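Putative iron binding protein (Bordetella pertussis Tohama I, PDB 1Y9U) binds ferric iron through tyrosine ligands and probably serves as a periplasmic solute-binding protein in iron uptake. Local coordinates at residues A[105-117]-A[192-204]. Numbering follows the deposited sequence. Where two conformers were deposited one is given.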
loop_
_atom_site.group_PDB
_atom_site.type_symbol
_atom_site.label_atom_id
_atom_site.label_comp_id
_atom_site.label_asym_id
_atom_site.label_seq_id
_atom_site.Cartn_x
_atom_site.Cartn_y
_atom_site.Cartn_z
ATOM N N ARG A 105 -0.340 -3.347 -0.016
ATOM C CA ARG A 105 -0.176 -2.713 -1.327
ATOM C C ARG A 105 1.217 -3.049 -1.835
ATOM O O ARG A 105 2.168 -2.313 -1.605
ATOM C CB ARG A 105 -0.371 -1.223 -1.140
ATOM C CG ARG A 105 -1.827 -0.888 -0.786
ATOM C CD ARG A 105 -2.017 0.454 -0.155
ATOM N NE ARG A 105 -1.534 1.561 -0.967
ATOM C CZ ARG A 105 -2.261 2.259 -1.831
ATOM N NH1 ARG A 105 -3.537 2.010 -2.061
ATOM N NH2 ARG A 105 -1.687 3.247 -2.480
ATOM N N ASP A 106 1.307 -4.179 -2.520
ATOM C CA ASP A 106 2.554 -4.712 -3.024
ATOM C C ASP A 106 2.980 -4.055 -4.304
ATOM O O ASP A 106 2.163 -3.809 -5.208
ATOM C CB ASP A 106 2.545 -6.243 -3.161
ATOM C CG ASP A 106 1.381 -6.810 -3.935
ATOM O OD1 ASP A 106 0.222 -6.396 -3.730
ATOM O OD2 ASP A 106 1.562 -7.750 -4.705
ATOM N N ARG A 107 4.271 -3.767 -4.367
ATOM C CA ARG A 107 4.850 -3.116 -5.525
ATOM C C ARG A 107 5.585 -4.178 -6.329
ATOM O O ARG A 107 6.514 -4.799 -5.841
ATOM C CB ARG A 107 5.753 -1.960 -5.113
ATOM C CG ARG A 107 6.141 -1.059 -6.263
ATOM C CD ARG A 107 6.366 0.406 -5.834
ATOM N NE ARG A 107 6.546 1.359 -6.929
ATOM C CZ ARG A 107 5.549 1.816 -7.677
ATOM N NH1 ARG A 107 4.312 1.391 -7.498
ATOM N NH2 ARG A 107 5.797 2.709 -8.616
ATOM N N VAL A 108 5.081 -4.432 -7.535
ATOM C CA VAL A 108 5.446 -5.601 -8.314
ATOM C C VAL A 108 6.008 -5.207 -9.680
ATOM O O VAL A 108 6.163 -4.036 -9.992
ATOM C CB VAL A 108 4.222 -6.547 -8.436
ATOM C CG1 VAL A 108 3.664 -6.919 -7.039
ATOM C CG2 VAL A 108 3.119 -5.931 -9.274
ATOM N N LEU A 109 6.313 -6.212 -10.497
ATOM C CA LEU A 109 6.805 -6.017 -11.843
ATOM C C LEU A 109 5.694 -6.337 -12.827
ATOM O O LEU A 109 5.173 -7.446 -12.844
ATOM C CB LEU A 109 8.000 -6.926 -12.104
ATOM C CG LEU A 109 8.864 -6.557 -13.314
ATOM C CD1 LEU A 109 9.675 -5.270 -13.076
ATOM C CD2 LEU A 109 9.782 -7.703 -13.699
ATOM N N TYR A 110 5.292 -5.349 -13.615
ATOM C CA TYR A 110 4.434 -5.602 -14.768
ATOM C C TYR A 110 5.319 -6.103 -15.880
ATOM O O TYR A 110 6.394 -5.550 -16.077
ATOM C CB TYR A 110 3.762 -4.338 -15.246
ATOM C CG TYR A 110 2.762 -3.663 -14.316
ATOM C CD1 TYR A 110 2.512 -4.101 -13.018
ATOM C CD2 TYR A 110 2.055 -2.536 -14.769
ATOM C CE1 TYR A 110 1.610 -3.423 -12.202
ATOM C CE2 TYR A 110 1.157 -1.878 -13.970
ATOM C CZ TYR A 110 0.911 -2.340 -12.692
ATOM O OH TYR A 110 0.060 -1.612 -11.882
ATOM N N VAL A 111 4.891 -7.147 -16.582
ATOM C CA VAL A 111 5.707 -7.820 -17.582
ATOM C C VAL A 111 4.870 -8.066 -18.825
ATOM O O VAL A 111 3.739 -8.540 -18.717
ATOM C CB VAL A 111 6.227 -9.172 -17.048
ATOM C CG1 VAL A 111 7.068 -9.887 -18.090
ATOM C CG2 VAL A 111 6.998 -8.959 -15.729
ATOM N N GLU A 112 5.425 -7.811 -20.004
ATOM C CA GLU A 112 4.742 -8.148 -21.247
ATOM C C GLU A 112 4.278 -9.599 -21.156
ATOM O O GLU A 112 5.041 -10.464 -20.718
ATOM C CB GLU A 112 5.685 -7.973 -22.424
ATOM C CG GLU A 112 4.995 -7.819 -23.768
ATOM C CD GLU A 112 4.506 -9.123 -24.387
ATOM O OE1 GLU A 112 5.089 -10.190 -24.103
ATOM O OE2 GLU A 112 3.511 -9.045 -25.155
ATOM N N LYS A 113 3.044 -9.874 -21.574
ATOM C CA LYS A 113 2.398 -11.123 -21.218
ATOM C C LYS A 113 3.134 -12.398 -21.645
ATOM O O LYS A 113 2.991 -13.423 -20.996
ATOM C CB LYS A 113 0.965 -11.158 -21.755
ATOM C CG LYS A 113 0.895 -11.206 -23.284
ATOM C CD LYS A 113 -0.520 -11.008 -23.797
ATOM C CE LYS A 113 -0.598 -11.031 -25.318
ATOM N NZ LYS A 113 -0.353 -12.403 -25.871
ATOM N N ASP A 114 3.909 -12.332 -22.712
ATOM C CA ASP A 114 4.614 -13.520 -23.206
ATOM C C ASP A 114 6.115 -13.527 -22.974
ATOM O O ASP A 114 6.816 -14.425 -23.426
ATOM C CB ASP A 114 4.352 -13.689 -24.698
ATOM C CG ASP A 114 2.897 -13.937 -24.998
ATOM O OD1 ASP A 114 2.314 -14.830 -24.340
ATOM O OD2 ASP A 114 2.291 -13.282 -25.873
ATOM N N LEU A 115 6.629 -12.549 -22.242
ATOM C CA LEU A 115 8.056 -12.532 -21.928
ATOM C C LEU A 115 8.390 -13.720 -21.046
ATOM O O LEU A 115 7.656 -14.055 -20.134
ATOM C CB LEU A 115 8.409 -11.215 -21.223
ATOM C CG LEU A 115 9.845 -10.719 -21.330
ATOM C CD1 LEU A 115 10.114 -10.232 -22.741
ATOM C CD2 LEU A 115 10.093 -9.586 -20.356
ATOM N N LYS A 116 9.513 -14.364 -21.319
ATOM C CA LYS A 116 9.959 -15.472 -20.508
ATOM C C LYS A 116 10.668 -14.913 -19.278
ATOM O O LYS A 116 11.838 -14.558 -19.322
ATOM C CB LYS A 116 10.884 -16.404 -21.309
ATOM C CG LYS A 116 10.281 -17.785 -21.530
ATOM C CD LYS A 116 8.973 -17.757 -22.315
ATOM C CE LYS A 116 8.333 -19.149 -22.372
ATOM N NZ LYS A 116 6.873 -19.159 -22.026
ATOM N N LEU A 117 9.911 -14.817 -18.194
ATOM C CA LEU A 117 10.357 -14.233 -16.938
ATOM C C LEU A 117 9.399 -14.737 -15.857
ATOM O O LEU A 117 8.248 -14.290 -15.811
ATOM C CB LEU A 117 10.346 -12.709 -17.042
ATOM C CG LEU A 117 11.040 -11.929 -15.926
ATOM C CD1 LEU A 117 12.523 -12.276 -15.835
ATOM C CD2 LEU A 117 10.888 -10.423 -16.140
ATOM N N ASP A 192 9.332 -3.408 -21.823
ATOM C CA ASP A 192 8.936 -4.794 -21.603
ATOM C C ASP A 192 8.493 -5.067 -20.167
ATOM O O ASP A 192 7.725 -5.974 -19.926
ATOM C CB ASP A 192 10.080 -5.754 -21.968
ATOM C CG ASP A 192 10.341 -5.802 -23.451
ATOM O OD1 ASP A 192 9.433 -5.459 -24.243
ATOM O OD2 ASP A 192 11.447 -6.163 -23.881
ATOM N N ILE A 193 9.047 -4.314 -19.221
ATOM C CA ILE A 193 8.777 -4.502 -17.801
ATOM C C ILE A 193 8.724 -3.149 -17.105
ATOM O O ILE A 193 9.199 -2.149 -17.623
ATOM C CB ILE A 193 9.853 -5.401 -17.102
ATOM C CG1 ILE A 193 11.227 -4.705 -17.055
ATOM C CG2 ILE A 193 9.953 -6.756 -17.771
ATOM C CD1 ILE A 193 12.297 -5.563 -16.362
ATOM N N GLY A 194 8.154 -3.114 -15.909
ATOM C CA GLY A 194 8.201 -1.900 -15.100
ATOM C C GLY A 194 7.692 -2.146 -13.712
ATOM O O GLY A 194 6.996 -3.122 -13.489
ATOM N N LEU A 195 8.013 -1.256 -12.787
ATOM C CA LEU A 195 7.556 -1.398 -11.406
ATOM C C LEU A 195 6.307 -0.585 -11.219
ATOM O O LEU A 195 6.244 0.570 -11.632
ATOM C CB LEU A 195 8.608 -0.891 -10.409
ATOM C CG LEU A 195 9.809 -1.785 -10.151
ATOM C CD1 LEU A 195 10.831 -1.033 -9.292
ATOM C CD2 LEU A 195 9.380 -3.080 -9.485
ATOM N N ALA A 196 5.308 -1.206 -10.603
ATOM C CA ALA A 196 4.011 -0.590 -10.374
ATOM C C ALA A 196 3.227 -1.454 -9.393
ATOM O O ALA A 196 3.572 -2.607 -9.147
ATOM C CB ALA A 196 3.266 -0.407 -11.676
ATOM N N ASN A 197 2.177 -0.900 -8.794
ATOM C CA ASN A 197 1.485 -1.604 -7.734
ATOM C C ASN A 197 0.490 -2.645 -8.289
ATOM O O ASN A 197 -0.204 -2.409 -9.280
ATOM C CB ASN A 197 0.795 -0.652 -6.804
ATOM C CG ASN A 197 1.742 0.014 -5.846
ATOM O OD1 ASN A 197 2.874 -0.350 -5.757
ATOM N ND2 ASN A 197 1.259 1.021 -5.135
ATOM N N ALA A 198 0.402 -3.791 -7.621
ATOM C CA ALA A 198 -0.392 -4.914 -8.096
ATOM C C ALA A 198 -1.876 -4.610 -8.188
ATOM O O ALA A 198 -2.573 -5.072 -9.072
ATOM C CB ALA A 198 -0.175 -6.082 -7.169
ATOM N N TYR A 199 -2.490 -3.961 -7.159
ATOM C CA TYR A 199 -4.012 -3.516 -7.231
ATOM C C TYR A 199 -4.411 -2.806 -8.559
ATOM O O TYR A 199 -5.557 -2.933 -9.051
ATOM C CB TYR A 199 -4.559 -2.662 -5.985
ATOM C CG TYR A 199 -3.929 -1.246 -5.788
ATOM C CD1 TYR A 199 -4.376 -0.198 -6.552
ATOM C CD2 TYR A 199 -2.949 -0.982 -4.858
ATOM C CE1 TYR A 199 -3.864 1.063 -6.422
ATOM C CE2 TYR A 199 -2.398 0.335 -4.762
ATOM C CZ TYR A 199 -2.902 1.302 -5.525
ATOM O OH TYR A 199 -2.306 2.531 -5.355
ATOM N N TYR A 200 -3.509 -2.053 -9.161
ATOM C CA TYR A 200 -3.924 -1.446 -10.413
ATOM C C TYR A 200 -4.187 -2.502 -11.496
ATOM O O TYR A 200 -5.022 -2.294 -12.383
ATOM C CB TYR A 200 -2.914 -0.471 -10.959
ATOM C CG TYR A 200 -2.727 0.756 -10.104
ATOM C CD1 TYR A 200 -1.516 1.013 -9.455
ATOM C CD2 TYR A 200 -3.749 1.675 -9.939
ATOM C CE1 TYR A 200 -1.343 2.133 -8.688
ATOM C CE2 TYR A 200 -3.573 2.803 -9.181
ATOM C CZ TYR A 200 -2.362 3.028 -8.566
ATOM O OH TYR A 200 -2.205 4.158 -7.799
ATOM N N VAL A 201 -3.495 -3.637 -11.419
ATOM C CA VAL A 201 -3.713 -4.745 -12.339
ATOM C C VAL A 201 -5.053 -5.409 -11.990
ATOM O O VAL A 201 -5.770 -5.848 -12.887
ATOM C CB VAL A 201 -2.548 -5.750 -12.312
ATOM C CG1 VAL A 201 -2.776 -6.854 -13.357
ATOM C CG2 VAL A 201 -1.227 -5.041 -12.529
ATOM N N GLY A 202 -5.416 -5.471 -10.705
ATOM C CA GLY A 202 -6.758 -5.861 -10.303
ATOM C C GLY A 202 -7.804 -4.990 -10.984
ATOM O O GLY A 202 -8.782 -5.504 -11.533
ATOM N N HIS A 203 -7.619 -3.670 -10.998
ATOM C CA HIS A 203 -8.541 -2.770 -11.679
ATOM C C HIS A 203 -8.570 -3.021 -13.171
ATOM O O HIS A 203 -9.635 -3.167 -13.751
ATOM C CB HIS A 203 -8.159 -1.319 -11.406
ATOM C CG HIS A 203 -8.513 -0.852 -10.025
ATOM N ND1 HIS A 203 -9.808 -0.569 -9.646
ATOM C CD2 HIS A 203 -7.749 -0.638 -8.933
ATOM C CE1 HIS A 203 -9.823 -0.205 -8.379
ATOM N NE2 HIS A 203 -8.589 -0.241 -7.922
ATOM N N MET A 204 -7.415 -3.070 -13.808
ATOM C CA MET A 204 -7.383 -3.154 -15.254
ATOM C C MET A 204 -7.921 -4.472 -15.812
ATOM O O MET A 204 -8.694 -4.470 -16.771
ATOM C CB MET A 204 -5.979 -2.903 -15.766
ATOM C CG MET A 204 -5.494 -1.451 -15.570
ATOM S SD MET A 204 -3.849 -1.120 -16.265
ATOM C CE MET A 204 -2.818 -1.950 -15.079
HETATM O O HOH W 1 2.976 0.786 -2.500
HETATM O O HOH W 2 -0.674 -3.475 -4.814
#
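Val108 and Ala196 exchange both backbone N-H...O bonds, and Tyr110 and Gly194 do the same two residues along. These are the hydrogen-bonded pairs where strand 193-197 runs antiparallel to strand 105-112. At one end, Glu112 N donates to Asp192 O. At the other, Ala198 N reaches Asp106 O at 3.0 Å, with the N-H nearly straight (168°). This bond ties the first turn of helix 198-206 to the strand. A water that can donate to Asp106 O accepts the Tyr199 N-H.

Tyr110 makes the largest single contribution. With CG anti to the carbonyl carbon (chi1 -65°), its ring takes Ala196 CB over one face, 3.5 Å from the centroid, in a CH-pi contact. Val201 CG2 comes to 3.3 Å from Tyr110 CE1. The phenol hydroxyl donates to Asn197 O at 2.7 Å, so a buried hydroxyl is satisfied by the carbonyl at the strand-helix junction.

On the other sheet face Arg107 NH1 donates to Asn197 OD1 at 2.9 Å. The oxygen lies in the guanidinium plane, but the nitrogen stands above the amide plane. Asp179 pairs with the same NH1, and Asn144 takes NE. Arg105 forms a salt bridge with Glu276.

Tyr199 and Tyr200 are iron ligands in this protein, though no iron is bound to this chain here. The Tyr200 hydroxyl bonds to Tyr143, another ligand. The contact thus anchors the start of the ligand-bearing helix: the bonds to Ala198 N and Asn197 O fix the strand-helix junction right beside the two tyrosines.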